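Long-range contacts in 6-aminohexanoate-cyclic-dimer hydrolase (Arthrobacter sp., PDB 3A2Q), which hydrolyses the cyclic dimer of 6-aminohexanoate, a nylon-6 by-product, to the linear dimer: residues D5-Q13 / F215-A223; R24-V35 / F50-A60. The protein carries 1 engineered substitution. All coordinates share one frame; numbering follows the deposited sequence.

Contact 1 (D5-Q13 / F215-A223)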
loop_
_atom_site.group_PDB
_atom_site.type_symbol
_atom_site.label_atom_id
_atom_site.label_comp_id
_atom_site.label_asym_id
_atom_site.label_seq_id
_atom_site.Cartn_x
_atom_site.Cartn_y
_atom_site.Cartn_z
ATOM N N ASP A 5 18.210 15.360 10.997
ATOM C CA ASP A 5 17.806 15.275 9.599
ATOM C C ASP A 5 16.846 14.103 9.452
ATOM O O ASP A 5 17.259 12.945 9.482
ATOM C CB ASP A 5 19.030 15.076 8.701
ATOM C CG ASP A 5 18.659 14.882 7.239
ATOM O OD1 ASP A 5 17.715 15.549 6.764
ATOM O OD2 ASP A 5 19.322 14.072 6.560
ATOM N N LEU A 6 15.563 14.414 9.302
ATOM C CA LEU A 6 14.536 13.391 9.173
ATOM C C LEU A 6 14.469 12.732 7.795
ATOM O O LEU A 6 13.588 11.912 7.546
ATOM C CB LEU A 6 13.164 13.978 9.529
ATOM C CG LEU A 6 12.979 14.497 10.962
ATOM C CD1 LEU A 6 11.563 15.018 11.141
ATOM C CD2 LEU A 6 13.258 13.380 11.955
ATOM N N TRP A 7 15.390 13.080 6.900
ATOM C CA TRP A 7 15.386 12.476 5.571
ATOM C C TRP A 7 16.155 11.155 5.573
ATOM O O TRP A 7 16.264 10.485 4.546
ATOM C CB TRP A 7 15.988 13.428 4.530
ATOM C CG TRP A 7 15.604 13.063 3.115
ATOM C CD1 TRP A 7 16.448 12.750 2.086
ATOM C CD2 TRP A 7 14.274 12.960 2.587
ATOM N NE1 TRP A 7 15.726 12.459 0.950
ATOM C CE2 TRP A 7 14.390 12.580 1.229
ATOM C CE3 TRP A 7 12.995 13.151 3.129
ATOM C CZ2 TRP A 7 13.274 12.385 0.406
ATOM C CZ3 TRP A 7 11.883 12.956 2.307
ATOM C CH2 TRP A 7 12.034 12.577 0.960
ATOM N N GLN A 8 16.685 10.785 6.733
ATOM C CA GLN A 8 17.426 9.535 6.888
ATOM C C GLN A 8 16.381 8.419 6.968
ATOM O O GLN A 8 15.286 8.644 7.478
ATOM C CB GLN A 8 18.231 9.570 8.193
ATOM C CG GLN A 8 19.127 10.792 8.353
ATOM C CD GLN A 8 20.487 10.607 7.718
ATOM O OE1 GLN A 8 21.334 9.885 8.241
ATOM N NE2 GLN A 8 20.703 11.253 6.578
ATOM N N ASP A 9 16.696 7.225 6.470
ATOM C CA ASP A 9 15.713 6.146 6.547
ATOM C C ASP A 9 15.623 5.596 7.967
ATOM O O ASP A 9 16.339 6.047 8.859
ATOM C CB ASP A 9 16.021 5.021 5.541
ATOM C CG ASP A 9 17.345 4.334 5.796
ATOM O OD1 ASP A 9 17.877 4.434 6.922
ATOM O OD2 ASP A 9 17.847 3.672 4.861
ATOM N N ALA A 10 14.734 4.630 8.183
ATOM C CA ALA A 10 14.544 4.050 9.508
ATOM C C ALA A 10 15.807 3.402 10.069
ATOM O O ALA A 10 16.095 3.526 11.259
ATOM C CB ALA A 10 13.407 3.035 9.477
ATOM N N THR A 11 16.554 2.712 9.213
ATOM C CA THR A 11 17.775 2.051 9.644
ATOM C C THR A 11 18.799 3.068 10.151
ATOM O O THR A 11 19.417 2.868 11.197
ATOM C CB THR A 11 18.401 1.240 8.495
ATOM O OG1 THR A 11 17.470 0.240 8.059
ATOM C CG2 THR A 11 19.683 0.563 8.957
ATOM N N ALA A 12 18.970 4.160 9.412
ATOM C CA ALA A 12 19.921 5.195 9.803
ATOM C C ALA A 12 19.451 5.931 11.054
ATOM O O ALA A 12 20.260 6.290 11.908
ATOM C CB ALA A 12 20.131 6.179 8.658
ATOM N N GLN A 13 18.146 6.156 11.164
ATOM C CA GLN A 13 17.597 6.843 12.328
ATOM C C GLN A 13 17.737 6.003 13.586
ATOM O O GLN A 13 17.926 6.536 14.679
ATOM C CB GLN A 13 16.125 7.178 12.113
ATOM C CG GLN A 13 15.894 8.333 11.170
ATOM C CD GLN A 13 14.442 8.727 11.102
ATOM O OE1 GLN A 13 13.754 8.760 12.119
ATOM N NE2 GLN A 13 13.967 9.038 9.902
ATOM N N PHE A 215 5.605 0.729 3.624
ATOM C CA PHE A 215 6.098 1.962 3.009
ATOM C C PHE A 215 7.445 2.332 3.621
ATOM O O PHE A 215 7.623 2.214 4.828
ATOM C CB PHE A 215 5.149 3.132 3.293
ATOM C CG PHE A 215 3.907 3.141 2.464
ATOM C CD1 PHE A 215 3.949 3.536 1.128
ATOM C CD2 PHE A 215 2.685 2.791 3.025
ATOM C CE1 PHE A 215 2.784 3.585 0.360
ATOM C CE2 PHE A 215 1.513 2.835 2.268
ATOM C CZ PHE A 215 1.564 3.234 0.935
ATOM N N ALA A 216 8.368 2.806 2.787
ATOM C CA ALA A 216 9.694 3.244 3.224
ATOM C C ALA A 216 10.376 4.016 2.091
ATOM O O ALA A 216 9.842 4.116 0.987
ATOM C CB ALA A 216 10.551 2.039 3.630
ATOM N N ARG A 217 11.553 4.574 2.362
ATOM C CA ARG A 217 12.277 5.302 1.330
ATOM C C ARG A 217 13.538 4.556 0.882
ATOM O O ARG A 217 14.264 5.016 -0.001
ATOM C CB ARG A 217 12.631 6.718 1.810
ATOM C CG ARG A 217 11.416 7.631 1.986
ATOM C CD ARG A 217 11.839 9.087 2.125
ATOM N NE ARG A 217 12.724 9.280 3.268
ATOM C CZ ARG A 217 12.316 9.407 4.526
ATOM N NH1 ARG A 217 11.024 9.373 4.826
ATOM N NH2 ARG A 217 13.210 9.545 5.492
ATOM N N SER A 218 13.797 3.401 1.488
ATOM C CA SER A 218 14.957 2.601 1.107
ATOM C C SER A 218 14.565 1.131 1.041
ATOM O O SER A 218 13.646 0.692 1.731
ATOM C CB SER A 218 16.103 2.774 2.108
ATOM O OG SER A 218 15.786 2.184 3.356
ATOM N N VAL A 219 15.274 0.367 0.221
ATOM C CA VAL A 219 14.970 -1.048 0.088
ATOM C C VAL A 219 15.361 -1.812 1.354
ATOM O O VAL A 219 14.707 -2.791 1.724
ATOM C CB VAL A 219 15.681 -1.655 -1.142
ATOM C CG1 VAL A 219 15.367 -3.145 -1.253
ATOM C CG2 VAL A 219 15.222 -0.933 -2.407
ATOM N N ARG A 220 16.406 -1.356 2.041
ATOM C CA ARG A 220 16.822 -2.053 3.249
ATOM C C ARG A 220 15.778 -1.901 4.350
ATOM O O ARG A 220 15.588 -2.807 5.162
ATOM C CB ARG A 220 18.196 -1.560 3.720
ATOM C CG ARG A 220 18.244 -0.137 4.246
ATOM C CD ARG A 220 19.670 0.213 4.660
ATOM N NE ARG A 220 19.760 1.508 5.327
ATOM C CZ ARG A 220 20.884 2.007 5.837
ATOM N NH1 ARG A 220 22.015 1.318 5.753
ATOM N NH2 ARG A 220 20.875 3.189 6.441
ATOM N N ASP A 221 15.094 -0.761 4.374
ATOM C CA ASP A 221 14.054 -0.530 5.372
ATOM C C ASP A 221 12.903 -1.520 5.169
ATOM O O ASP A 221 12.325 -2.013 6.133
ATOM C CB ASP A 221 13.516 0.897 5.269
ATOM C CG ASP A 221 14.232 1.868 6.197
ATOM O OD1 ASP A 221 15.271 1.498 6.784
ATOM O OD2 ASP A 221 13.753 3.013 6.331
ATOM N N ILE A 222 12.568 -1.799 3.912
ATOM C CA ILE A 222 11.491 -2.739 3.610
ATOM C C ILE A 222 11.892 -4.138 4.071
ATOM O O ILE A 222 11.109 -4.842 4.705
ATOM C CB ILE A 222 11.173 -2.759 2.090
ATOM C CG1 ILE A 222 10.587 -1.407 1.667
ATOM C CG2 ILE A 222 10.189 -3.879 1.765
ATOM C CD1 ILE A 222 9.254 -1.079 2.326
ATOM N N ALA A 223 13.118 -4.534 3.758
ATOM C CA ALA A 223 13.609 -5.848 4.155
ATOM C C ALA A 223 13.551 -6.015 5.675
ATOM O O ALA A 223 13.113 -7.047 6.176
ATOM C CB ALA A 223 15.034 -6.044 3.658
HETATM O O HOH W 1 11.551 10.089 7.790
HETATM O O HOH W 2 15.380 9.316 2.114
#
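Asp-9 and Ala-10, where helix 10-19 begins, lie beside Arg-217, in the loop after strand 211-216, and Asp-221, in the first turn of helix 219-229, with the CA atoms of Ala-10 and Asp-221 6.2 Å apart. Asp-221 grips the first turn of the other helix: its OD2 takes the N-H of Ala-10 on the syn lone pair at 2.6 Å, and its OD1 accepts from both the N and the OG1 of Thr-11. A carboxylate suits this place because those N-H groups have no earlier helical carbonyl to bind. Asp-9 is the N-cap of its own helix, OD1 accepting from Ala-12 N at 2.7 Å, while Arg-220 holds it side-on, NE to OD2 at 2.9 Å and NH2 to OD1. Ser-218, N-cap of the second helix, donates OG to the same OD2 from above the carboxylate plane, and these donors probably temper the repulsion between the two aspartates. Thr-11 CG2 sits over the centre of the Arg-220 guanidinium. At Trp-7, two residues before Asp-9, the bend in the Arg-217 chain (chi3 -59°) lays its guanidinium flat on the indole in a cation-pi stack, planes 10° apart, with CD 3.7 Å from Trp-7 CH2. Water 2 bridges Arg-217 NE and Trp-7 O. Arg-217 NH1 bonds Val-158 O, and Trp-7 NE1 bonds Val-477 O. Ala-10 and Asp-221 rest on Val-165 of strand 165-170, Ser-218 touches helix 460-473, and Leu-6 packs on helix 24-42.

Contact 2 (R24-V35 / F50-A60)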
loop_
_atom_site.group_PDB
_atom_site.type_symbol
_atom_site.label_atom_id
_atom_site.label_comp_id
_atom_site.label_asym_id
_atom_site.label_seq_id
_atom_site.Cartn_x
_atom_site.Cartn_y
_atom_site.Cartn_z
ATOM N N ARG A 24 16.304 9.458 22.115
ATOM C CA ARG A 24 14.986 8.997 21.691
ATOM C C ARG A 24 13.981 10.139 21.742
ATOM O O ARG A 24 13.054 10.208 20.932
ATOM C CB ARG A 24 14.500 7.863 22.593
ATOM C CG ARG A 24 15.431 6.672 22.638
ATOM C CD ARG A 24 14.860 5.567 23.502
ATOM N NE ARG A 24 15.729 4.395 23.508
ATOM C CZ ARG A 24 15.413 3.235 24.073
ATOM N NH1 ARG A 24 14.243 3.089 24.680
ATOM N NH2 ARG A 24 16.267 2.223 24.026
ATOM N N THR A 25 14.172 11.030 22.709
ATOM C CA THR A 25 13.290 12.173 22.886
ATOM C C THR A 25 13.547 13.198 21.797
ATOM O O THR A 25 12.615 13.816 21.286
ATOM C CB THR A 25 13.518 12.844 24.247
ATOM O OG1 THR A 25 13.534 11.847 25.273
ATOM C CG2 THR A 25 12.408 13.841 24.533
ATOM N N GLU A 26 14.817 13.382 21.454
ATOM C CA GLU A 26 15.194 14.330 20.416
ATOM C C GLU A 26 14.556 13.932 19.090
ATOM O O GLU A 26 13.836 14.719 18.475
ATOM C CB GLU A 26 16.716 14.381 20.268
ATOM C CG GLU A 26 17.413 15.220 21.330
ATOM C CD GLU A 26 18.923 15.223 21.179
ATOM O OE1 GLU A 26 19.577 16.117 21.757
ATOM O OE2 GLU A 26 19.456 14.328 20.490
ATOM N N LEU A 27 14.816 12.700 18.663
ATOM C CA LEU A 27 14.264 12.193 17.413
ATOM C C LEU A 27 12.743 12.296 17.412
ATOM O O LEU A 27 12.148 12.812 16.463
ATOM C CB LEU A 27 14.684 10.734 17.204
ATOM C CG LEU A 27 14.171 10.042 15.936
ATOM C CD1 LEU A 27 14.653 10.790 14.703
ATOM C CD2 LEU A 27 14.656 8.602 15.913
ATOM N N LEU A 28 12.121 11.817 18.487
ATOM C CA LEU A 28 10.668 11.842 18.608
ATOM C C LEU A 28 10.116 13.263 18.600
ATOM O O LEU A 28 9.175 13.563 17.864
ATOM C CB LEU A 28 10.230 11.145 19.899
ATOM C CG LEU A 28 8.900 10.381 19.880
ATOM C CD1 LEU A 28 8.518 10.028 21.309
ATOM C CD2 LEU A 28 7.800 11.208 19.236
ATOM N N GLU A 29 10.690 14.134 19.426
ATOM C CA GLU A 29 10.232 15.518 19.499
ATOM C C GLU A 29 10.532 16.272 18.210
ATOM O O GLU A 29 9.762 17.139 17.796
ATOM C CB GLU A 29 10.878 16.233 20.688
ATOM C CG GLU A 29 10.442 15.698 22.042
ATOM C CD GLU A 29 8.932 15.663 22.199
ATOM O OE1 GLU A 29 8.260 16.590 21.705
ATOM O OE2 GLU A 29 8.417 14.713 22.826
ATOM N N ALA A 30 11.654 15.944 17.579
ATOM C CA ALA A 30 12.027 16.582 16.324
ATOM C C ALA A 30 11.033 16.140 15.255
ATOM O O ALA A 30 10.690 16.905 14.351
ATOM C CB ALA A 30 13.443 16.181 15.926
ATOM N N THR A 31 10.566 14.899 15.373
ATOM C CA THR A 31 9.605 14.347 14.426
ATOM C C THR A 31 8.212 14.936 14.657
ATOM O O THR A 31 7.516 15.289 13.704
ATOM C CB THR A 31 9.539 12.807 14.541
ATOM O OG1 THR A 31 10.833 12.252 14.264
ATOM C CG2 THR A 31 8.528 12.241 13.557
ATOM N N ILE A 32 7.809 15.045 15.920
ATOM C CA ILE A 32 6.501 15.604 16.253
ATOM C C ILE A 32 6.406 17.065 15.809
ATOM O O ILE A 32 5.379 17.497 15.282
ATOM C CB ILE A 32 6.220 15.523 17.774
ATOM C CG1 ILE A 32 6.176 14.060 18.220
ATOM C CG2 ILE A 32 4.900 16.205 18.099
ATOM C CD1 ILE A 32 5.952 13.872 19.704
ATOM N N ALA A 33 7.479 17.822 16.021
ATOM C CA ALA A 33 7.503 19.227 15.633
ATOM C C ALA A 33 7.303 19.332 14.126
ATOM O O ALA A 33 6.505 20.140 13.646
ATOM C CB ALA A 33 8.832 19.857 16.031
ATOM N N HIS A 34 8.033 18.502 13.387
ATOM C CA HIS A 34 7.948 18.484 11.933
ATOM C C HIS A 34 6.521 18.167 11.490
ATOM O O HIS A 34 5.988 18.801 10.579
ATOM C CB HIS A 34 8.922 17.445 11.372
ATOM C CG HIS A 34 8.923 17.362 9.878
ATOM N ND1 HIS A 34 9.243 18.434 9.073
ATOM C CD2 HIS A 34 8.645 16.335 9.043
ATOM C CE1 HIS A 34 9.162 18.070 7.807
ATOM N NE2 HIS A 34 8.801 16.801 7.760
ATOM N N VAL A 35 5.904 17.187 12.142
ATOM C CA VAL A 35 4.535 16.795 11.820
ATOM C C VAL A 35 3.579 17.972 12.019
ATOM O O VAL A 35 2.745 18.265 11.162
ATOM C CB VAL A 35 4.073 15.613 12.709
ATOM C CG1 VAL A 35 2.601 15.328 12.488
ATOM C CG2 VAL A 35 4.893 14.376 12.390
ATOM N N PHE A 50 0.846 11.428 19.750
ATOM C CA PHE A 50 2.103 11.872 20.339
ATOM C C PHE A 50 2.339 11.397 21.773
ATOM O O PHE A 50 3.470 11.087 22.145
ATOM C CB PHE A 50 2.203 13.399 20.271
ATOM C CG PHE A 50 1.984 13.960 18.892
ATOM C CD1 PHE A 50 2.548 13.343 17.777
ATOM C CD2 PHE A 50 1.232 15.115 18.708
ATOM C CE1 PHE A 50 2.362 13.872 16.498
ATOM C CE2 PHE A 50 1.042 15.652 17.437
ATOM C CZ PHE A 50 1.609 15.028 16.328
ATOM N N GLU A 51 1.286 11.336 22.579
ATOM C CA GLU A 51 1.451 10.881 23.954
ATOM C C GLU A 51 1.846 9.407 24.003
ATOM O O GLU A 51 2.807 9.044 24.682
ATOM C CB GLU A 51 0.170 11.124 24.758
ATOM C CG GLU A 51 -0.220 12.596 24.832
ATOM C CD GLU A 51 0.893 13.481 25.386
ATOM O OE1 GLU A 51 0.748 14.722 25.333
ATOM O OE2 GLU A 51 1.910 12.944 25.876
ATOM N N LYS A 52 1.117 8.559 23.282
ATOM C CA LYS A 52 1.450 7.140 23.260
ATOM C C LYS A 52 2.860 6.990 22.712
ATOM O O LYS A 52 3.661 6.220 23.233
ATOM C CB LYS A 52 0.477 6.352 22.379
ATOM C CG LYS A 52 0.935 4.919 22.127
ATOM C CD LYS A 52 -0.089 4.087 21.369
ATOM C CE LYS A 52 -1.271 3.717 22.247
ATOM N NZ LYS A 52 -2.168 2.733 21.575
ATOM N N ALA A 53 3.160 7.738 21.656
ATOM C CA ALA A 53 4.481 7.680 21.050
ATOM C C ALA A 53 5.538 8.031 22.088
ATOM O O ALA A 53 6.637 7.472 22.089
ATOM C CB ALA A 53 4.559 8.644 19.876
ATOM N N ARG A 54 5.196 8.957 22.976
ATOM C CA ARG A 54 6.122 9.390 24.011
ATOM C C ARG A 54 6.305 8.351 25.107
ATOM O O ARG A 54 7.396 8.219 25.659
ATOM C CB ARG A 54 5.653 10.720 24.605
ATOM C CG ARG A 54 5.977 11.912 23.721
ATOM C CD ARG A 54 5.172 13.141 24.108
ATOM N NE ARG A 54 5.563 14.307 23.322
ATOM C CZ ARG A 54 4.748 15.312 23.021
ATOM N NH1 ARG A 54 3.489 15.295 23.439
ATOM N NH2 ARG A 54 5.193 16.333 22.300
ATOM N N ARG A 55 5.245 7.608 25.418
ATOM C CA ARG A 55 5.320 6.576 26.448
ATOM C C ARG A 55 6.114 5.386 25.920
ATOM O O ARG A 55 6.979 4.848 26.609
ATOM C CB ARG A 55 3.926 6.081 26.831
ATOM C CG ARG A 55 2.880 7.152 27.067
ATOM C CD ARG A 55 1.515 6.487 27.213
ATOM N NE ARG A 55 0.406 7.430 27.108
ATOM C CZ ARG A 55 -0.871 7.068 27.038
ATOM N NH1 ARG A 55 -1.200 5.782 27.062
ATOM N NH2 ARG A 55 -1.822 7.989 26.940
ATOM N N GLU A 56 5.806 4.972 24.694
ATOM C CA GLU A 56 6.479 3.833 24.085
ATOM C C GLU A 56 7.958 4.100 23.854
ATOM O O GLU A 56 8.777 3.189 23.943
ATOM C CB GLU A 56 5.815 3.463 22.749
ATOM C CG GLU A 56 4.308 3.284 22.829
ATOM C CD GLU A 56 3.712 2.747 21.539
ATOM O OE1 GLU A 56 4.264 3.036 20.455
ATOM O OE2 GLU A 56 2.683 2.046 21.607
ATOM N N SER A 57 8.302 5.348 23.559
ATOM C CA SER A 57 9.695 5.699 23.307
ATOM C C SER A 57 10.588 5.421 24.511
ATOM O O SER A 57 11.721 4.959 24.365
ATOM C CB SER A 57 9.813 7.170 22.917
ATOM O OG SER A 57 11.167 7.508 22.667
ATOM N N GLU A 58 10.077 5.709 25.701
ATOM C CA GLU A 58 10.845 5.488 26.919
ATOM C C GLU A 58 11.078 3.998 27.154
ATOM O O GLU A 58 12.130 3.596 27.646
ATOM C CB GLU A 58 10.110 6.094 28.120
ATOM C CG GLU A 58 9.782 7.574 27.966
ATOM C CD GLU A 58 9.056 8.149 29.173
ATOM O OE1 GLU A 58 7.999 7.603 29.559
ATOM O OE2 GLU A 58 9.543 9.152 29.734
ATOM N N LEU A 59 10.096 3.186 26.780
ATOM C CA LEU A 59 10.168 1.740 26.969
ATOM C C LEU A 59 10.704 0.963 25.762
ATOM O O LEU A 59 11.168 -0.168 25.904
ATOM C CB LEU A 59 8.776 1.217 27.335
ATOM C CG LEU A 59 8.091 1.926 28.507
ATOM C CD1 LEU A 59 6.636 1.501 28.599
ATOM C CD2 LEU A 59 8.834 1.609 29.799
ATOM N N ALA A 60 10.645 1.574 24.582
ATOM C CA ALA A 60 11.093 0.933 23.346
ATOM C C ALA A 60 12.444 0.232 23.437
ATOM O O ALA A 60 13.365 0.718 24.087
ATOM C CB ALA A 60 11.120 1.955 22.214
HETATM O O HOH W 3 11.716 8.101 20.270
HETATM O O HOH W 4 11.704 9.399 24.628
#
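Arg-24, Ile-32 and Leu-28 have the most surface buried where helix 24-42 packs against helix 50-59, and they lie one helical turn apart, on one face. Ile-32 meets Phe-50: with CG2 anti to the backbone N, the methyl sits over the centre of the ring, 3.6 Å from its centroid and 5° off the normal, a CH-pi contact. Val-35 CG1 reaches the edge of the same ring. The beta-branched isoleucine fits here because its other arm brings CD1 over the guanidinium of Arg-54, 3.7 Å from NH2. That guanidinium is nearly coplanar with the carboxylate of Glu-29 and grips it side-on, NE to OE2 at 2.9 Å and NH2 to OE1 at 3.1 Å, both on syn lone pairs; NH1 also pairs with Glu-51 of its own helix. A leucine in place of Arg-54 would probably leave both glutamates without their shared counter-charge and Glu-29 freer to turn. Leu-28 pushes CD1 between the backbone of Ala-53 and Ser-57 CB, the latter at 3.5 Å, where a short polar residue leaves room for it. At the end of helix 50-59, the extended chain of Arg-24 carries NH1 to Ser-57 O at 3.2 Å, nearly straight on to the carbonyl, and more weakly to Ala-60 O. The bond to Ser-57 O suits a helix C-terminus, whose last carbonyls lack helical partners. Water 3 joins Arg-24 O to Ser-57 OG. With the 24-35 and 50-59 axes approaching to 10.2 Å at 161°, this is an antiparallel helix pair with an apolar seam and a charged rim.

From the N terminus the chain passes through residues 5-13 into helix 10-19, then, after a short turn, into helix 24-42. Contact 2 closes first, a short loop of 14 intervening residues that includes strand 45-48, an outermost strand of the sheet, before helix 50-59 returns. Contact 1 closes much later, after 201 residues, so contact 2 is wholly enclosed by its span. The centres are about 17 Å apart, yet the two touch: Leu-6 packs on Thr-31 and His-34, and Gln-13 on Leu-27. Helix 24-42 thus joins the antiparallel pair of contact 2 to the N-terminal segment, which contact 1 ties to the junction between strand 211-216 and helix 219-229.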